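Local atomic coordinates of flagellar assembly protein FliH (Salmonella typhimurium, PDB entry 5B0O), a protein that is needed for flagellar assembly and regrowth and takes part in the export of flagellar proteins, this chain being its C-terminal part. Residues 48-60 against 75-89. Numbering follows the deposited sequence.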
# COMPACT_ATOMS: atom_id res chain seq x y z
N PRO E 48 37.15 19.55 -0.49
CA PRO E 48 37.63 18.94 -1.73
C PRO E 48 38.72 17.94 -1.38
O PRO E 48 39.12 17.87 -0.21
CB PRO E 48 38.25 20.12 -2.50
CG PRO E 48 37.86 21.37 -1.72
CD PRO E 48 37.69 20.90 -0.30
N ALA E 49 39.22 17.20 -2.35
CA ALA E 49 40.28 16.23 -2.11
C ALA E 49 41.02 15.93 -3.40
O ALA E 49 40.50 16.13 -4.49
CB ALA E 49 39.71 14.95 -1.51
N VAL E 50 42.25 15.45 -3.27
CA VAL E 50 43.10 15.32 -4.45
C VAL E 50 43.05 13.93 -5.08
O VAL E 50 43.74 13.66 -6.07
CB VAL E 50 44.56 15.64 -4.10
CG1 VAL E 50 45.02 16.90 -4.83
CG2 VAL E 50 44.74 15.79 -2.60
N ASP E 51 42.21 13.05 -4.55
CA ASP E 51 42.11 11.72 -5.16
C ASP E 51 40.93 11.58 -6.11
O ASP E 51 39.77 11.57 -5.71
CB ASP E 51 42.10 10.62 -4.10
CG ASP E 51 43.50 10.15 -3.75
OD1 ASP E 51 44.08 9.35 -4.52
OD2 ASP E 51 44.02 10.58 -2.70
N ASN E 52 41.26 11.46 -7.39
CA ASN E 52 40.29 11.11 -8.41
C ASN E 52 40.24 9.60 -8.56
O ASN E 52 39.58 9.08 -9.46
CB ASN E 52 40.63 11.74 -9.77
CG ASN E 52 41.69 12.83 -9.67
OD1 ASN E 52 41.41 13.96 -9.28
ND2 ASN E 52 42.91 12.50 -10.09
N SER E 53 40.95 8.90 -7.68
CA SER E 53 41.11 7.46 -7.79
C SER E 53 39.78 6.78 -8.11
O SER E 53 39.69 5.97 -9.03
CB SER E 53 41.70 6.90 -6.49
OG SER E 53 42.06 5.54 -6.62
N ALA E 54 38.74 7.13 -7.36
CA ALA E 54 37.40 6.58 -7.58
C ALA E 54 36.71 7.23 -8.78
O ALA E 54 36.05 6.54 -9.57
CB ALA E 54 36.55 6.75 -6.33
N LEU E 55 36.85 8.55 -8.91
CA LEU E 55 36.31 9.27 -10.06
C LEU E 55 36.92 8.77 -11.36
O LEU E 55 36.21 8.49 -12.32
CB LEU E 55 36.53 10.78 -9.91
CG LEU E 55 36.18 11.65 -11.12
CD1 LEU E 55 34.73 11.45 -11.49
CD2 LEU E 55 36.46 13.11 -10.86
N ILE E 56 38.24 8.63 -11.38
CA ILE E 56 38.92 8.11 -12.56
C ILE E 56 38.48 6.69 -12.91
O ILE E 56 38.53 6.29 -14.07
CB ILE E 56 40.45 8.13 -12.40
CG1 ILE E 56 40.94 9.57 -12.34
CG2 ILE E 56 41.13 7.44 -13.57
CD1 ILE E 56 40.59 10.36 -13.57
N LYS E 57 38.04 5.92 -11.92
CA LYS E 57 37.59 4.57 -12.20
C LYS E 57 36.20 4.59 -12.80
O LYS E 57 35.89 3.80 -13.70
CB LYS E 57 37.61 3.71 -10.94
CG LYS E 57 39.00 3.37 -10.47
CD LYS E 57 38.96 2.43 -9.27
CE LYS E 57 40.34 2.24 -8.66
NZ LYS E 57 41.30 1.65 -9.64
N GLN E 58 35.36 5.50 -12.31
CA GLN E 58 33.99 5.61 -12.80
C GLN E 58 33.96 6.02 -14.27
O GLN E 58 33.18 5.47 -15.06
CB GLN E 58 33.21 6.63 -11.98
CG GLN E 58 31.76 6.77 -12.40
CD GLN E 58 30.92 5.60 -11.98
OE1 GLN E 58 30.78 5.32 -10.79
NE2 GLN E 58 30.33 4.90 -12.94
N ILE E 59 34.80 6.98 -14.62
CA ILE E 59 34.89 7.46 -16.00
C ILE E 59 35.34 6.33 -16.92
O ILE E 59 34.80 6.17 -18.02
CB ILE E 59 35.85 8.65 -16.13
CG1 ILE E 59 35.27 9.86 -15.38
CG2 ILE E 59 36.05 9.00 -17.58
CD1 ILE E 59 36.19 11.05 -15.32
N GLN E 60 36.31 5.54 -16.46
CA GLN E 60 36.71 4.34 -17.16
C GLN E 60 35.49 3.45 -17.39
O GLN E 60 35.25 2.97 -18.50
CB GLN E 60 37.75 3.57 -16.36
CG GLN E 60 39.13 4.20 -16.34
CD GLN E 60 40.11 3.39 -15.50
OE1 GLN E 60 39.73 2.43 -14.83
NE2 GLN E 60 41.38 3.78 -15.54
N LEU E 75 31.83 14.77 -21.41
CA LEU E 75 32.01 14.49 -19.98
C LEU E 75 32.26 15.80 -19.25
O LEU E 75 33.02 16.65 -19.73
CB LEU E 75 33.18 13.53 -19.76
CG LEU E 75 33.73 13.37 -18.34
CD1 LEU E 75 32.70 12.77 -17.42
CD2 LEU E 75 34.98 12.49 -18.35
N ARG E 76 31.61 15.97 -18.11
CA ARG E 76 31.75 17.18 -17.32
C ARG E 76 32.17 16.83 -15.91
O ARG E 76 31.61 15.91 -15.30
CB ARG E 76 30.42 17.94 -17.24
CG ARG E 76 29.81 18.29 -18.57
CD ARG E 76 28.41 18.83 -18.38
NE ARG E 76 27.67 18.87 -19.63
CZ ARG E 76 26.37 19.13 -19.71
NH1 ARG E 76 25.67 19.38 -18.60
NH2 ARG E 76 25.76 19.15 -20.89
N VAL E 77 33.15 17.55 -15.40
CA VAL E 77 33.57 17.42 -14.01
C VAL E 77 33.83 18.81 -13.45
O VAL E 77 33.93 19.78 -14.20
CB VAL E 77 34.82 16.56 -13.89
CG1 VAL E 77 35.09 16.25 -12.43
CG2 VAL E 77 34.65 15.27 -14.65
N HIS E 78 33.92 18.91 -12.13
CA HIS E 78 34.25 20.17 -11.49
C HIS E 78 35.62 20.62 -11.96
O HIS E 78 36.55 19.81 -12.02
CB HIS E 78 34.25 20.01 -9.97
CG HIS E 78 34.26 21.31 -9.23
ND1 HIS E 78 34.86 21.46 -8.00
CD2 HIS E 78 33.72 22.52 -9.53
CE1 HIS E 78 34.70 22.70 -7.58
NE2 HIS E 78 34.01 23.36 -8.49
N PRO E 79 35.76 21.91 -12.28
CA PRO E 79 37.04 22.43 -12.77
C PRO E 79 38.23 21.96 -11.93
O PRO E 79 39.33 21.84 -12.46
CB PRO E 79 36.86 23.94 -12.64
CG PRO E 79 35.40 24.14 -12.94
CD PRO E 79 34.68 22.90 -12.42
N ASP E 80 37.99 21.68 -10.65
CA ASP E 80 39.03 21.20 -9.75
C ASP E 80 39.50 19.76 -10.00
O ASP E 80 40.67 19.44 -9.76
CB ASP E 80 38.59 21.35 -8.30
CG ASP E 80 38.55 22.78 -7.85
OD1 ASP E 80 38.75 23.68 -8.70
OD2 ASP E 80 38.32 23.02 -6.65
N ASP E 81 38.60 18.90 -10.47
CA ASP E 81 38.98 17.56 -10.90
C ASP E 81 39.42 17.59 -12.36
O ASP E 81 40.05 16.66 -12.84
CB ASP E 81 37.80 16.59 -10.78
CG ASP E 81 37.43 16.26 -9.35
OD1 ASP E 81 38.32 15.98 -8.53
OD2 ASP E 81 36.21 16.28 -9.06
N LEU E 82 39.10 18.68 -13.05
CA LEU E 82 39.24 18.75 -14.51
C LEU E 82 40.65 18.52 -15.04
O LEU E 82 40.86 17.62 -15.86
CB LEU E 82 38.71 20.08 -15.04
CG LEU E 82 38.77 20.28 -16.56
CD1 LEU E 82 37.66 21.18 -17.03
CD2 LEU E 82 40.11 20.83 -16.97
N GLN E 83 41.60 19.33 -14.60
CA GLN E 83 42.96 19.27 -15.12
C GLN E 83 43.56 17.88 -14.94
O GLN E 83 44.22 17.36 -15.84
CB GLN E 83 43.87 20.30 -14.44
CG GLN E 83 43.72 21.73 -14.98
CD GLN E 83 44.84 22.64 -14.49
OE1 GLN E 83 45.78 22.19 -13.84
NE2 GLN E 83 44.73 23.92 -14.82
N ARG E 84 43.33 17.30 -13.77
CA ARG E 84 43.90 16.00 -13.44
C ARG E 84 43.29 14.88 -14.27
O ARG E 84 43.99 14.02 -14.78
CB ARG E 84 43.75 15.75 -11.94
CG ARG E 84 44.31 16.88 -11.08
CD ARG E 84 44.18 16.61 -9.60
NE ARG E 84 42.89 17.05 -9.07
CZ ARG E 84 42.29 16.49 -8.03
NH1 ARG E 84 42.86 15.46 -7.42
NH2 ARG E 84 41.12 16.94 -7.60
N VAL E 85 41.97 14.90 -14.41
CA VAL E 85 41.26 13.93 -15.23
C VAL E 85 41.69 14.10 -16.68
O VAL E 85 41.94 13.13 -17.39
CB VAL E 85 39.74 14.10 -15.12
CG1 VAL E 85 39.02 13.27 -16.17
CG2 VAL E 85 39.27 13.73 -13.72
N GLU E 86 41.77 15.36 -17.11
CA GLU E 86 42.23 15.69 -18.44
C GLU E 86 43.55 14.98 -18.74
O GLU E 86 43.73 14.41 -19.80
CB GLU E 86 42.38 17.20 -18.59
CG GLU E 86 42.33 17.71 -20.01
CD GLU E 86 43.57 17.34 -20.80
OE1 GLU E 86 44.53 16.86 -20.18
OE2 GLU E 86 43.57 17.54 -22.03
N GLU E 87 44.48 15.01 -17.79
CA GLU E 87 45.76 14.35 -18.00
C GLU E 87 45.63 12.82 -18.05
O GLU E 87 45.95 12.20 -19.06
CB GLU E 87 46.76 14.81 -16.94
CG GLU E 87 46.71 16.32 -16.75
CD GLU E 87 47.92 16.89 -16.04
OE1 GLU E 87 48.68 16.11 -15.43
OE2 GLU E 87 48.10 18.13 -16.10
N MET E 88 45.11 12.22 -16.98
CA MET E 88 45.04 10.77 -16.89
C MET E 88 44.24 10.15 -18.04
O MET E 88 44.75 9.30 -18.77
CB MET E 88 44.44 10.34 -15.55
CG MET E 88 45.19 10.84 -14.32
SD MET E 88 46.74 9.96 -14.00
CE MET E 88 46.19 8.26 -14.07
N LEU E 89 42.98 10.56 -18.18
CA LEU E 89 42.08 10.00 -19.17
C LEU E 89 41.88 10.81 -20.46
O LEU E 89 41.16 10.37 -21.37
CB LEU E 89 40.72 9.73 -18.53
CG LEU E 89 40.77 8.90 -17.25
CD1 LEU E 89 39.43 8.94 -16.54
CD2 LEU E 89 41.17 7.47 -17.58
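Ile59 and Val85 reach toward each other tip to tip, CD1 of Ile59 lying 3.7 Å from CG1 of Val85, where helix 53-63 packs over helix 79-96. The axes of segments 53-60 and 79-89 come within 11.0 Å and cross at -55°. Branched aliphatic side chains suit the place because they offer methyls to partners on more than one side, as Ile59 does to Leu75, Val85 and Leu89. Leu75, from strand 74-77, meets Ile59 at about a right angle, its CD2 3.6 Å from the same CD1. One turn away, Ile56 runs past both Val85 and Leu89 in the opposite direction. Its chi1 of -67° sets CG1 opposite the carbonyl carbon, and CD1 is carried to 3.5 Å from CD1 of Leu89; that leucine methyl also touches CG2 of Ile59, joining both isoleucines. Leu55 crosses Asp81, with CD2 3.6 Å from its CG, and also meets Val77. Asp81 can sit beside this apolar group because its carboxylate has polar partners: OD2 accepts a hydrogen bond from Gly109 N, and OD1 forms a salt bridge with Arg84 NH2.

Toward the loop the contact turns polar. Arg84, long enough to reach back over its own helix, bends at chi3, and NH2 gives a long hydrogen bond of 3.3 Å to O of the loosely ordered Ala49. Short Asn52 sets OD1, partially negative, over one face of the positive guanidinium without a hydrogen bond, the amide plane turned 60° from it. Weak hydrogen bonds from NE and NH2 to Asp80 O probably steady the group, NH2 being shared among Asp80, Asp81 and Ala49. An apolar helix pairing, with Leu75 and Val77 of strand 74-77 added to it, is thus flanked at the 48-52 loop by a polar arginine cluster, in the compact alpha/beta domain that follows the long N-terminal helix of this FliH chain.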